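Local structure of AgaA (Rhizobium radiobacter, 6HLX) at residues L66-A69 / T75-T78; D81-L86 / I108-E113; P255-A260 / A316-G321. The protein binds agropinic acid as the periplasmic substrate-binding component of an ABC transporter that imports this opine into the bacterium. All coordinates share one frame; numbering follows the deposited sequence. Where two conformers were deposited one is given.

Contact 1 of 3, residues L66-A69 / T75-T78; sequences LRQA and TTVT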
loop_
_atom_site.group_PDB
_atom_site.type_symbol
_atom_site.label_atom_id
_atom_site.label_comp_id
_atom_site.label_asym_id
_atom_site.label_seq_id
_atom_site.Cartn_x
_atom_site.Cartn_y
_atom_site.Cartn_z
ATOM N N LEU A 66 23.766 -11.599 6.324
ATOM C CA LEU A 66 23.329 -10.556 7.244
ATOM C C LEU A 66 24.418 -9.583 7.658
ATOM O O LEU A 66 25.543 -9.974 7.956
ATOM C CB LEU A 66 22.635 -11.140 8.496
ATOM C CG LEU A 66 21.452 -12.082 8.267
ATOM C CD1 LEU A 66 20.857 -12.504 9.603
ATOM C CD2 LEU A 66 20.371 -11.443 7.349
ATOM N N ARG A 67 24.039 -8.307 7.692
ATOM C CA ARG A 67 24.870 -7.195 8.135
ATOM C C ARG A 67 25.024 -7.315 9.657
ATOM O O ARG A 67 24.154 -7.891 10.325
ATOM C CB ARG A 67 24.088 -5.894 7.810
ATOM C CG ARG A 67 24.872 -4.618 7.939
ATOM C CD ARG A 67 23.999 -3.427 7.584
ATOM N NE ARG A 67 23.621 -3.365 6.171
ATOM C CZ ARG A 67 24.416 -2.939 5.192
ATOM N NH1 ARG A 67 25.664 -2.559 5.457
ATOM N NH2 ARG A 67 23.970 -2.885 3.941
ATOM N N GLN A 68 26.104 -6.763 10.213
ATOM C CA GLN A 68 26.244 -6.690 11.667
ATOM C C GLN A 68 25.247 -5.600 12.111
ATOM O O GLN A 68 25.356 -4.449 11.689
ATOM C CB GLN A 68 27.686 -6.308 12.081
ATOM C CG GLN A 68 27.827 -6.011 13.573
ATOM C CD GLN A 68 27.371 -7.122 14.492
ATOM O OE1 GLN A 68 27.697 -8.304 14.296
ATOM N NE2 GLN A 68 26.608 -6.755 15.534
ATOM N N ALA A 69 24.232 -5.984 12.870
ATOM C CA ALA A 69 23.173 -5.052 13.255
ATOM C C ALA A 69 22.556 -5.472 14.572
ATOM O O ALA A 69 22.605 -6.648 14.934
ATOM C CB ALA A 69 22.085 -5.033 12.158
ATOM N N THR A 75 20.018 -6.698 21.496
ATOM C CA THR A 75 20.314 -8.045 20.989
ATOM C C THR A 75 20.761 -7.965 19.528
ATOM O O THR A 75 20.426 -7.003 18.833
ATOM C CB THR A 75 19.158 -9.031 21.223
ATOM O OG1 THR A 75 18.004 -8.656 20.437
ATOM C CG2 THR A 75 18.815 -9.209 22.733
ATOM N N THR A 76 21.546 -8.953 19.073
ATOM C CA THR A 76 22.072 -8.964 17.706
ATOM C C THR A 76 21.059 -9.540 16.733
ATOM O O THR A 76 20.346 -10.488 17.068
ATOM C CB THR A 76 23.395 -9.745 17.676
ATOM O OG1 THR A 76 24.306 -9.077 18.545
ATOM C CG2 THR A 76 24.018 -9.826 16.274
ATOM N N VAL A 77 20.993 -8.968 15.536
ATOM C CA VAL A 77 20.093 -9.482 14.486
ATOM C C VAL A 77 20.704 -10.772 13.955
ATOM O O VAL A 77 21.859 -10.771 13.518
ATOM C CB VAL A 77 19.871 -8.460 13.345
ATOM C CG1 VAL A 77 18.998 -9.066 12.233
ATOM C CG2 VAL A 77 19.239 -7.177 13.877
ATOM N N THR A 78 19.945 -11.882 14.007
ATOM C CA THR A 78 20.479 -13.172 13.557
ATOM C C THR A 78 19.514 -13.841 12.583
ATOM O O THR A 78 18.339 -13.442 12.467
ATOM C CB THR A 78 20.745 -14.117 14.752
ATOM O OG1 THR A 78 19.500 -14.592 15.254
ATOM C CG2 THR A 78 21.581 -13.464 15.876
HETATM O O HOH W 1 23.928 -9.032 12.828
#
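Ala69 and Val77 face each other across a water oxygen set among three backbone groups. The water accepts from Ala69 N at 3.1 Å, and it lies 2.8 Å from Arg67 O and 2.8 Å from Val77 O, both within range of its protons, though the two donations need not hold at once. It thus spans two chain runs that point almost opposite ways (172° between their end-to-end directions), where Ala69 N and Val77 O are too far apart to pair directly. The same two residues do pair through their other backbone groups: Val77 N donates to Ala69 O, 2.9 Å away with an N-H...O angle of 178°, although the donor stands well out of the carbonyl plane.

Apolar groups wrap this bond. Val77 has CG1 anti to the backbone N (chi1 177°), which turns CG2 to the side of its own N and lays that methyl over the Ala69 carbonyl, with CG2 to Ala69 CB at 4.0 Å. Thr76 CG2 also comes to 3.7 Å from Ala69 O. The bent Gln68 chain crosses Thr76 at roughly a right angle, and its NE2 is bonded to a glycerol. At the far end, the Leu66 branch tip CD1 presses on the backbone rather than on a side chain, 3.5 Å from Thr78 C.

Arg67 leads away and anchors its guanidinium on the carbonyls of Pro47 and Glu48. Thr78 occupies the N-cap position of helix 79-90, and Asp81 OD2, three residues on, accepts from Thr78 N, the half of a capping box that runs from the N3 side chain to the N-cap backbone. The whole is a short strand-to-helix loop of a family 5 solute-binding protein, closed at its base by one direct backbone bond and a water bridge.

Contact 2 of 3, residues D81-L86 / I108-E113; sequences DVKASL and IETPDE. With EDO (1,2-ethanediol), chain B.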
loop_
_atom_site.group_PDB
_atom_site.type_symbol
_atom_site.label_atom_id
_atom_site.label_comp_id
_atom_site.label_asym_id
_atom_site.label_seq_id
_atom_site.Cartn_x
_atom_site.Cartn_y
_atom_site.Cartn_z
ATOM N N ASP A 81 16.094 -14.875 13.854
ATOM C CA ASP A 81 15.115 -13.774 13.912
ATOM C C ASP A 81 14.438 -13.618 12.546
ATOM O O ASP A 81 13.228 -13.424 12.469
ATOM C CB ASP A 81 15.785 -12.458 14.358
ATOM C CG ASP A 81 16.513 -12.637 15.676
ATOM O OD1 ASP A 81 15.890 -13.178 16.631
ATOM O OD2 ASP A 81 17.714 -12.278 15.745
ATOM N N VAL A 82 15.223 -13.698 11.465
ATOM C CA VAL A 82 14.677 -13.625 10.110
ATOM C C VAL A 82 13.724 -14.803 9.891
ATOM O O VAL A 82 12.594 -14.599 9.439
ATOM C CB VAL A 82 15.788 -13.594 9.041
ATOM C CG1 VAL A 82 15.189 -13.633 7.621
ATOM C CG2 VAL A 82 16.689 -12.370 9.234
ATOM N N LYS A 83 14.143 -16.026 10.280
ATOM C CA LYS A 83 13.289 -17.200 10.080
ATOM C C LYS A 83 11.961 -17.085 10.858
ATOM O O LYS A 83 10.894 -17.319 10.282
ATOM C CB LYS A 83 14.045 -18.483 10.464
ATOM C CG LYS A 83 13.245 -19.764 10.245
ATOM C CD LYS A 83 14.137 -21.005 10.268
ATOM C CE LYS A 83 13.313 -22.261 10.072
ATOM N NZ LYS A 83 14.182 -23.460 9.988
ATOM N N ALA A 84 12.017 -16.686 12.145
ATOM C CA ALA A 84 10.797 -16.529 12.961
ATOM C C ALA A 84 9.858 -15.462 12.364
ATOM O O ALA A 84 8.632 -15.657 12.337
ATOM C CB ALA A 84 11.171 -16.159 14.398
ATOM N N SER A 85 10.439 -14.351 11.854
ATOM C CA SER A 85 9.671 -13.248 11.269
ATOM C C SER A 85 8.959 -13.727 10.003
ATOM O O SER A 85 7.764 -13.462 9.842
ATOM C CB SER A 85 10.570 -12.053 10.989
ATOM O OG SER A 85 11.040 -11.539 12.233
ATOM N N LEU A 86 9.684 -14.463 9.131
ATOM C CA LEU A 86 9.105 -15.012 7.902
ATOM C C LEU A 86 8.058 -16.067 8.198
ATOM O O LEU A 86 7.008 -16.073 7.560
ATOM C CB LEU A 86 10.197 -15.556 6.966
ATOM C CG LEU A 86 11.158 -14.505 6.383
ATOM C CD1 LEU A 86 12.263 -15.173 5.567
ATOM C CD2 LEU A 86 10.420 -13.448 5.539
ATOM N N ILE A 108 13.276 -22.581 4.786
ATOM C CA ILE A 108 14.089 -21.494 5.324
ATOM C C ILE A 108 15.221 -22.165 6.098
ATOM O O ILE A 108 14.968 -22.855 7.094
ATOM C CB ILE A 108 13.310 -20.507 6.235
ATOM C CG1 ILE A 108 12.075 -19.903 5.516
ATOM C CG2 ILE A 108 14.272 -19.391 6.734
ATOM C CD1 ILE A 108 11.002 -19.234 6.471
ATOM N N GLU A 109 16.454 -21.959 5.647
ATOM C CA GLU A 109 17.626 -22.564 6.294
ATOM C C GLU A 109 18.449 -21.479 6.962
ATOM O O GLU A 109 18.512 -20.345 6.466
ATOM C CB GLU A 109 18.474 -23.328 5.286
ATOM C CG GLU A 109 17.765 -24.519 4.672
ATOM C CD GLU A 109 18.587 -25.183 3.592
ATOM O OE1 GLU A 109 18.711 -24.597 2.490
ATOM O OE2 GLU A 109 19.115 -26.290 3.851
ATOM N N THR A 110 19.058 -21.815 8.102
ATOM C CA THR A 110 19.897 -20.882 8.873
ATOM C C THR A 110 21.247 -21.602 9.135
ATOM O O THR A 110 21.467 -22.041 10.264
ATOM C CB THR A 110 19.139 -20.450 10.163
ATOM O OG1 THR A 110 18.843 -21.632 10.909
ATOM C CG2 THR A 110 17.820 -19.711 9.859
ATOM N N PRO A 111 22.132 -21.765 8.105
ATOM C CA PRO A 111 23.398 -22.528 8.308
ATOM C C PRO A 111 24.338 -21.945 9.350
ATOM O O PRO A 111 25.123 -22.672 9.963
ATOM C CB PRO A 111 24.038 -22.578 6.916
ATOM C CG PRO A 111 23.413 -21.465 6.160
ATOM C CD PRO A 111 22.011 -21.291 6.710
ATOM N N ASP A 112 24.257 -20.632 9.547
ATOM C CA ASP A 112 24.969 -19.929 10.608
ATOM C C ASP A 112 24.162 -18.724 11.056
ATOM O O ASP A 112 23.141 -18.395 10.434
ATOM C CB ASP A 112 26.441 -19.610 10.253
ATOM C CG ASP A 112 26.655 -18.670 9.095
ATOM O OD1 ASP A 112 25.935 -17.658 9.011
ATOM O OD2 ASP A 112 27.586 -18.917 8.298
ATOM N N GLU A 113 24.597 -18.069 12.136
ATOM C CA GLU A 113 23.872 -16.917 12.690
ATOM C C GLU A 113 23.726 -15.746 11.715
ATOM O O GLU A 113 22.836 -14.908 11.909
ATOM C CB GLU A 113 24.552 -16.423 13.985
ATOM C CG GLU A 113 24.252 -17.289 15.194
ATOM C CD GLU A 113 24.327 -16.589 16.541
ATOM O OE1 GLU A 113 25.033 -15.558 16.654
ATOM O OE2 GLU A 113 23.671 -17.077 17.490
HETATM C C1 EDO B . 20.006 -24.985 8.870
HETATM O O1 EDO B . 18.601 -24.814 8.895
HETATM C C2 EDO B . 20.421 -25.698 7.564
HETATM O O2 EDO B . 21.754 -25.330 7.226
HETATM O O HOH W 2 16.702 -23.312 11.218
#
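Lys83 passes obliquely over Ile108 and puts its ammonium onto the strand backbone: NZ donates to Ile108 O at 3.1 Å, approaching the carbonyl at a C=O...N angle of 158°. The methylenes do the apolar half of the work. Lys83 CG sits 3.7 Å from Ile108 CG2, while its CD reaches 3.9 Å from Thr110 CG2, so the chain rests on the methyls of Ile108 and Thr110. Beyond Ile108, the branch end CD1 meets Leu86 CB at 3.8 Å, one helical turn after Lys83.

With CG anti to the backbone N (chi1 -178°) and the chain extended to its end, the lysine carries NZ beyond the Ile108 methyl to the carbonyl of the same residue. A water then extends the grip, accepting from Lys83 NZ at 2.8 Å and lying 2.7 Å from Thr110 OG1. Thr110 N donates almost straight to O1 of an ethanediol, 3.1 Å away and probably left from crystallisation.

Behind the contact, Ser85 bonds back to Asp81 O through both its N and its OG, from opposite faces of that carbonyl; Ser85 OG also accepts from Val139 N, and Asp81 carries Ala141 N on OD1. These bonds fasten the rear of the helix to the start of helix 141-146, which Ala84 also touches through Ala141.

Helix and strand segments run nearly antiparallel, 162° apart with axes 9.0 Å from each other. Helix 79-90 packs on one side of the five-stranded antiparallel sheet, covering edge strand 105-110 through Ile108 and its neighbour 115-120 through Val82 on Val116 and Leu86 on Leu118.

Contact 3 of 3, residues P255-A260 / A316-G321; sequences PEVRQA and AGYPNG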
loop_
_atom_site.group_PDB
_atom_site.type_symbol
_atom_site.label_atom_id
_atom_site.label_comp_id
_atom_site.label_asym_id
_atom_site.label_seq_id
_atom_site.Cartn_x
_atom_site.Cartn_y
_atom_site.Cartn_z
ATOM N N PRO A 255 -18.721 -10.849 -14.972
ATOM C CA PRO A 255 -17.926 -9.832 -15.695
ATOM C C PRO A 255 -18.772 -8.726 -16.352
ATOM O O PRO A 255 -18.329 -7.577 -16.374
ATOM C CB PRO A 255 -17.166 -10.667 -16.738
ATOM C CG PRO A 255 -17.003 -12.008 -16.065
ATOM C CD PRO A 255 -18.353 -12.215 -15.413
ATOM N N GLU A 256 -19.974 -9.062 -16.886
ATOM C CA GLU A 256 -20.846 -8.062 -17.522
ATOM C C GLU A 256 -21.331 -6.987 -16.544
ATOM O O GLU A 256 -21.521 -5.836 -16.950
ATOM C CB GLU A 256 -22.031 -8.727 -18.233
ATOM C CG GLU A 256 -21.637 -9.520 -19.470
ATOM C CD GLU A 256 -22.738 -10.361 -20.092
ATOM O OE1 GLU A 256 -22.653 -10.633 -21.310
ATOM O OE2 GLU A 256 -23.683 -10.753 -19.367
ATOM N N VAL A 257 -21.524 -7.350 -15.256
ATOM C CA VAL A 257 -21.956 -6.383 -14.228
ATOM C C VAL A 257 -20.776 -5.462 -13.873
ATOM O O VAL A 257 -20.946 -4.237 -13.750
ATOM C CB VAL A 257 -22.568 -7.065 -12.966
ATOM C CG1 VAL A 257 -22.747 -6.080 -11.801
ATOM C CG2 VAL A 257 -23.896 -7.757 -13.300
ATOM N N ARG A 258 -19.580 -6.053 -13.699
ATOM C CA ARG A 258 -18.398 -5.266 -13.349
ATOM C C ARG A 258 -18.066 -4.302 -14.496
ATOM O O ARG A 258 -17.840 -3.120 -14.240
ATOM C CB ARG A 258 -17.219 -6.186 -12.982
ATOM C CG ARG A 258 -17.593 -7.159 -11.844
ATOM C CD ARG A 258 -16.384 -7.911 -11.319
ATOM N NE ARG A 258 -15.833 -8.850 -12.298
ATOM C CZ ARG A 258 -15.816 -10.170 -12.155
ATOM N NH1 ARG A 258 -15.225 -10.930 -13.064
ATOM N NH2 ARG A 258 -16.408 -10.741 -11.110
ATOM N N GLN A 259 -18.161 -4.780 -15.759
ATOM C CA GLN A 259 -17.959 -3.934 -16.947
ATOM C C GLN A 259 -19.038 -2.861 -17.034
ATOM O O GLN A 259 -18.704 -1.722 -17.359
ATOM C CB GLN A 259 -17.932 -4.755 -18.254
ATOM C CG GLN A 259 -16.684 -5.627 -18.415
ATOM C CD GLN A 259 -16.233 -5.746 -19.864
ATOM O OE1 GLN A 259 -16.804 -5.160 -20.774
ATOM N NE2 GLN A 259 -15.169 -6.474 -20.110
ATOM N N ALA A 260 -20.333 -3.195 -16.731
ATOM C CA ALA A 260 -21.409 -2.181 -16.747
ATOM C C ALA A 260 -21.037 -0.998 -15.841
ATOM O O ALA A 260 -21.177 0.147 -16.251
ATOM C CB ALA A 260 -22.741 -2.779 -16.301
ATOM N N ALA A 316 -26.869 -9.458 -18.334
ATOM C CA ALA A 316 -26.429 -10.185 -17.143
ATOM C C ALA A 316 -27.599 -10.733 -16.296
ATOM O O ALA A 316 -27.366 -11.516 -15.376
ATOM C CB ALA A 316 -25.550 -9.279 -16.285
ATOM N N GLY A 317 -28.827 -10.321 -16.605
ATOM C CA GLY A 317 -30.019 -10.766 -15.891
ATOM C C GLY A 317 -30.583 -9.774 -14.889
ATOM O O GLY A 317 -31.405 -10.160 -14.051
ATOM N N TYR A 318 -30.186 -8.479 -14.999
ATOM C CA TYR A 318 -30.634 -7.375 -14.130
ATOM C C TYR A 318 -31.321 -6.256 -14.940
ATOM O O TYR A 318 -30.792 -5.144 -15.001
ATOM C CB TYR A 318 -29.464 -6.839 -13.253
ATOM C CG TYR A 318 -28.819 -7.944 -12.452
ATOM C CD1 TYR A 318 -29.411 -8.422 -11.288
ATOM C CD2 TYR A 318 -27.665 -8.579 -12.906
ATOM C CE1 TYR A 318 -28.874 -9.502 -10.593
ATOM C CE2 TYR A 318 -27.119 -9.663 -12.219
ATOM C CZ TYR A 318 -27.727 -10.119 -11.063
ATOM O OH TYR A 318 -27.189 -11.171 -10.367
ATOM N N PRO A 319 -32.511 -6.503 -15.554
ATOM C CA PRO A 319 -33.152 -5.444 -16.363
ATOM C C PRO A 319 -33.656 -4.256 -15.545
ATOM O O PRO A 319 -33.882 -3.178 -16.099
ATOM C CB PRO A 319 -34.297 -6.182 -17.067
ATOM C CG PRO A 319 -34.631 -7.304 -16.156
ATOM C CD PRO A 319 -33.312 -7.747 -15.580
ATOM N N ASN A 320 -33.809 -4.461 -14.227
ATOM C CA ASN A 320 -34.276 -3.451 -13.280
ATOM C C ASN A 320 -33.199 -3.093 -12.264
ATOM O O ASN A 320 -33.504 -2.436 -11.276
ATOM C CB ASN A 320 -35.540 -3.949 -12.571
ATOM C CG ASN A 320 -36.644 -4.314 -13.535
ATOM O OD1 ASN A 320 -37.164 -5.436 -13.526
ATOM N ND2 ASN A 320 -37.003 -3.378 -14.402
ATOM N N GLY A 321 -31.959 -3.517 -12.516
ATOM C CA GLY A 321 -30.835 -3.260 -11.621
ATOM C C GLY A 321 -30.923 -4.090 -10.359
ATOM O O GLY A 321 -31.506 -5.182 -10.369
#
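An apolar contact joins the first turn of helix 255-264 to the turn that leaves helix 306-315, with Val257 as the residue at its centre. One methyl serves two partners: Val257 CG2 is 3.7 Å from Ala316 CB and 3.9 Å from Tyr318 CD2, so it sits between the Ala316 methyl and the Tyr318 ring. Because CG1 stands anti to the backbone N (chi1 168°), CG2 is the branch turned outward to both. The tyrosine side chain crosses the valine at about a right angle and meets it through the CD2–CE2 side of the ring. That ring is fixed further by Phe322, against which it packs edge-to-face, and by Pro251 and Lys254.

Glu256 adds its aliphatic CB, 4.1 Å from Ala316 CB. In the conformer given, OE2 lies 3.6 Å from Ala316 CA while OE1 forms a salt bridge with Lys315; with two conformers deposited, both are provisional. Deeper in, Val257 and Ala260 reach Leu313, continuing the interface of the two helices.

The turn itself is shaped by glycine. Gly317 takes a positive phi of 102° and closes helix 306-315 as a Schellman motif; a type I beta turn from Tyr318 follows, with Gly321 N bonded to Tyr318 O at 3.2 Å. A Schellman-capped helix end thus passes through a type I turn into strand 322-327.

Read from the N terminus, the three contacts come in series, none nesting in or crossing another. Contact 1 closes a tight loop of five residues between strand 61-66 and helix 79-90. Contact 2 opens on that same helix and closes when the chain returns along strand 105-110. The two touch, with centres 12 Å apart: Leu66 CD1 lies 4.2 Å from Val82 CG2, so loop, helix and antiparallel sheet form one continuous patch. Contact 3 encloses a much longer excursion, residues 261-315, and ties helix 255-264 to the end of helix 306-315. It lies across the chain's centre from contact 1, their centres about 56 Å apart.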